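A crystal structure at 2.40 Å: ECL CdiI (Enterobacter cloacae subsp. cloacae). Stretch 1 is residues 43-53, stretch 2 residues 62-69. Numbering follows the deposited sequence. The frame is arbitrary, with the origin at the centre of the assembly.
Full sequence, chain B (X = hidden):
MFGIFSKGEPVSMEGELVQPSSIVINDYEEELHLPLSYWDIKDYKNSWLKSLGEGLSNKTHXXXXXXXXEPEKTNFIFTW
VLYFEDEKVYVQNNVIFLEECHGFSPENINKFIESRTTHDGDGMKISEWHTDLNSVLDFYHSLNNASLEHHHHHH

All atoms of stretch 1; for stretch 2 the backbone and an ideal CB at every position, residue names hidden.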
# COMPACT_ATOMS: atom_id res chain seq x y z
N ASP B 43 -6.07 -9.09 12.96
CA ASP B 43 -6.79 -9.20 11.69
C ASP B 43 -5.87 -9.05 10.47
O ASP B 43 -5.99 -9.82 9.51
CB ASP B 43 -7.89 -8.16 11.60
CG ASP B 43 -9.04 -8.43 12.54
OD1 ASP B 43 -9.32 -9.61 12.85
OD2 ASP B 43 -9.67 -7.45 12.95
N TYR B 44 -4.98 -8.05 10.50
CA TYR B 44 -4.07 -7.80 9.39
C TYR B 44 -3.23 -9.04 9.20
O TYR B 44 -3.07 -9.54 8.08
CB TYR B 44 -3.15 -6.62 9.66
CG TYR B 44 -3.72 -5.26 9.30
CD1 TYR B 44 -3.68 -4.79 7.98
CD2 TYR B 44 -4.29 -4.43 10.28
CE1 TYR B 44 -4.21 -3.53 7.64
CE2 TYR B 44 -4.81 -3.18 9.95
CZ TYR B 44 -4.77 -2.73 8.63
OH TYR B 44 -5.30 -1.49 8.32
N LYS B 45 -2.74 -9.56 10.32
CA LYS B 45 -1.82 -10.70 10.31
C LYS B 45 -2.52 -11.97 9.84
O LYS B 45 -1.94 -12.77 9.11
CB LYS B 45 -1.20 -10.91 11.70
CG LYS B 45 -0.08 -9.93 12.04
CD LYS B 45 0.48 -10.16 13.45
CE LYS B 45 1.86 -9.54 13.56
NZ LYS B 45 2.46 -9.69 14.91
N ASN B 46 -3.76 -12.15 10.24
CA ASN B 46 -4.52 -13.30 9.77
C ASN B 46 -4.70 -13.26 8.25
O ASN B 46 -4.52 -14.26 7.56
CB ASN B 46 -5.87 -13.37 10.48
CG ASN B 46 -6.83 -14.28 9.78
OD1 ASN B 46 -6.77 -15.50 9.93
ND2 ASN B 46 -7.72 -13.70 8.97
N SER B 47 -5.02 -12.09 7.73
CA SER B 47 -5.19 -11.89 6.30
C SER B 47 -3.90 -12.17 5.53
O SER B 47 -3.94 -12.78 4.47
CB SER B 47 -5.66 -10.46 6.03
OG SER B 47 -5.46 -10.11 4.68
N TRP B 48 -2.77 -11.74 6.08
CA TRP B 48 -1.47 -11.99 5.45
C TRP B 48 -1.15 -13.48 5.44
O TRP B 48 -0.63 -14.00 4.46
CB TRP B 48 -0.36 -11.23 6.18
CG TRP B 48 -0.55 -9.74 6.25
CD1 TRP B 48 -1.30 -8.96 5.42
CD2 TRP B 48 0.01 -8.84 7.22
NE1 TRP B 48 -1.24 -7.64 5.80
CE2 TRP B 48 -0.44 -7.54 6.91
CE3 TRP B 48 0.86 -9.02 8.33
CZ2 TRP B 48 -0.08 -6.42 7.66
CZ3 TRP B 48 1.22 -7.90 9.08
CH2 TRP B 48 0.74 -6.61 8.74
N LEU B 49 -1.45 -14.15 6.55
CA LEU B 49 -1.25 -15.60 6.64
C LEU B 49 -2.02 -16.34 5.55
O LEU B 49 -1.47 -17.20 4.87
CB LEU B 49 -1.66 -16.13 8.02
CG LEU B 49 -1.43 -17.62 8.27
CD1 LEU B 49 0.01 -17.99 7.98
CD2 LEU B 49 -1.78 -18.01 9.70
N LYS B 50 -3.30 -16.01 5.38
CA LYS B 50 -4.14 -16.65 4.37
C LYS B 50 -3.62 -16.35 2.98
O LYS B 50 -3.49 -17.25 2.15
CB LYS B 50 -5.59 -16.18 4.48
CG LYS B 50 -6.36 -16.75 5.67
CD LYS B 50 -7.82 -16.30 5.64
CE LYS B 50 -8.61 -16.90 6.79
NZ LYS B 50 -9.91 -16.18 7.01
N SER B 51 -3.31 -15.08 2.74
CA SER B 51 -2.85 -14.62 1.43
C SER B 51 -1.52 -15.26 1.03
O SER B 51 -1.30 -15.60 -0.12
CB SER B 51 -2.75 -13.10 1.41
OG SER B 51 -2.29 -12.63 0.16
N LEU B 52 -0.63 -15.41 2.02
CA LEU B 52 0.66 -16.04 1.82
C LEU B 52 0.48 -17.54 1.52
O LEU B 52 1.07 -18.08 0.58
CB LEU B 52 1.55 -15.80 3.04
CG LEU B 52 2.07 -14.35 3.12
CD1 LEU B 52 2.65 -14.05 4.49
CD2 LEU B 52 3.10 -14.06 2.03
N GLY B 53 -0.35 -18.21 2.32
CA GLY B 53 -0.73 -19.58 2.03
C GLY B 53 -1.20 -19.81 0.59
O GLY B 53 -0.66 -20.67 -0.09
N UNK B 62 0.74 -13.06 -3.76
CA UNK B 62 0.16 -12.84 -2.44
C UNK B 62 0.02 -11.35 -2.17
O UNK B 62 1.02 -10.63 -2.04
CB UNK B 62 1.01 -13.50 -1.36
N UNK B 63 -1.21 -10.88 -2.09
CA UNK B 63 -1.43 -9.48 -1.80
C UNK B 63 -1.56 -9.30 -0.31
O UNK B 63 -2.41 -9.95 0.32
CB UNK B 63 -2.67 -8.95 -2.52
N UNK B 64 -0.71 -8.42 0.25
CA UNK B 64 -0.71 -8.10 1.68
C UNK B 64 -1.27 -6.70 1.89
O UNK B 64 -0.58 -5.72 1.62
CB UNK B 64 0.70 -8.21 2.27
N UNK B 65 -2.50 -6.61 2.38
CA UNK B 65 -3.14 -5.31 2.60
C UNK B 65 -2.49 -4.58 3.78
O UNK B 65 -2.22 -5.18 4.82
CB UNK B 65 -4.64 -5.49 2.85
N UNK B 66 -2.23 -3.29 3.62
CA UNK B 66 -1.72 -2.51 4.74
C UNK B 66 -2.65 -1.34 5.05
O UNK B 66 -2.26 -0.36 5.70
CB UNK B 66 -0.31 -2.00 4.44
N UNK B 67 -3.88 -1.46 4.57
CA UNK B 67 -4.96 -0.63 5.05
C UNK B 67 -6.25 -1.37 4.73
O UNK B 67 -6.31 -2.10 3.74
CB UNK B 67 -4.93 0.77 4.42
N UNK B 68 -7.27 -1.16 5.55
CA UNK B 68 -8.53 -1.83 5.39
C UNK B 68 -9.59 -1.06 6.15
O UNK B 68 -9.34 -0.55 7.24
CB UNK B 68 -8.45 -3.28 5.87
N UNK B 69 -10.76 -0.96 5.54
CA UNK B 69 -11.90 -0.35 6.20
C UNK B 69 -13.07 -1.23 5.91
O UNK B 69 -12.91 -2.26 5.25
CB UNK B 69 -12.15 1.09 5.74

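Stretch 1 is helical throughout, and positions 62-65 of stretch 2 form a strand that runs nearly antiparallel to it, at 171° between N-to-C directions and 7.0 Å at closest approach. The helix therefore meets the strand in reverse order, from Ser51 opposite position 62 to Tyr44 opposite position 65.

At position 62 (phi/psi -133/113) CA-to-CB points toward the helix. The ideal CB lies 3.4 Å from Ser51 O and 4.0 Å from Leu52 CD2, so the side chain starts close against the helix, and a small one fits most simply. Ser51 O is an acceptor within reach of a short side chain that can donate. A small residue would suit, and one with a hydroxyl could also donate. The deposited residue is Ser62; with chi1 in the m well, its OG donates to Ser51 O at 2.6 Å and also lies 3.3 Å from Leu52 CA.

At position 63 CA-to-CB points away, and the nearest helix atom to the ideal CB is Ser51 OG at 4.6 Å. Stretch 1 thus sets few limits on the side chain; the backbone makes the contact. The residue is Ala63, whose carbonyl O accepts a hydrogen bond from Ser51 OG at 2.7 Å.

Position 64 points sideways, its ideal CB 3.8 Å from Trp48 CD1. Trp48 and Leu52, one helical turn apart, offer an apolar surface here, so a branched aliphatic or another medium-sized apolar side chain would suit. Leu64 (m, t) fills the place: its CD2 packs 3.9 Å from Trp48 CB and 4.0 Å from Leu52 CG, bridging the two residues.

Position 65 is also sideways. Its ideal CB stands 5.0 Å from both Trp48 NE1 and Ser47 OG, and 5.2 Å from Tyr44 CE1, so a small side chain fits without contact and something slightly larger is not excluded by these distances. The decisive group is the carbonyl: Trp48 NE1 donates to O of position 65 at 2.8 Å with an N-H...O angle of 163°, and that O also sits at the edge of the Tyr44 ring, 3.5 Å from CD1. The residue is Ala65. A water accepts from Ala65 N at 2.8 Å, donates to Ala63 O at 3.0 Å and hydrogen-bonds Ser47 OG at 2.8 Å, joining helix to strand.

Positions 66 and 67 leave the strand, and both point away, so many side chains are possible. They are Val66, whose backbone C is 3.7 Å from Tyr44 CE1, and Ser67, whose CA is 3.4 Å from Tyr44 OH.

At position 68 CA-to-CB points toward the helix, with the ideal CB 4.4 Å from Tyr44 OH. Stretch 1 offers only that hydroxyl near this CB, so a polar side chain that reaches it or an apolar one that turns aside would suit. Met68, modelled as selenomethionine, keeps its CB 4.3 Å from Tyr44 OH while its end leads away.

Position 69 points away with no helix atom near its ideal CB, leaving the choice open; it is Tyr69, which makes no contact with stretch 1.

Stretch 2 62-69: SALAVSMY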
# COMPACT_ATOMS: atom_id res chain seq x y z
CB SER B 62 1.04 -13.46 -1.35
OG SER B 62 0.85 -14.86 -1.30
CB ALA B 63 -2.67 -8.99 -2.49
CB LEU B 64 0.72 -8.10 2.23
CG LEU B 64 1.58 -9.33 1.99
CD1 LEU B 64 2.98 -9.15 2.56
CD2 LEU B 64 0.93 -10.55 2.60
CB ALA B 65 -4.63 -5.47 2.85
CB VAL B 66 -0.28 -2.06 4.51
CG1 VAL B 66 0.62 -3.31 4.42
CG2 VAL B 66 -0.20 -1.21 3.27
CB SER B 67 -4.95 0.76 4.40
OG SER B 67 -5.32 0.69 3.04
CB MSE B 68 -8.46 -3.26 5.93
CG MSE B 68 -9.75 -4.04 5.74
SE MSE B 68 -10.17 -4.27 3.84
CE MSE B 68 -8.34 -4.70 3.22
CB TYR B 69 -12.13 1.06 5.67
CG TYR B 69 -10.96 1.98 5.95
CD1 TYR B 69 -9.93 2.13 5.03
CD2 TYR B 69 -10.89 2.69 7.14
CE1 TYR B 69 -8.86 2.97 5.28
CE2 TYR B 69 -9.83 3.54 7.41
CZ TYR B 69 -8.82 3.68 6.48
OH TYR B 69 -7.76 4.52 6.76
O HOH W 1 -3.55 -9.14 2.94
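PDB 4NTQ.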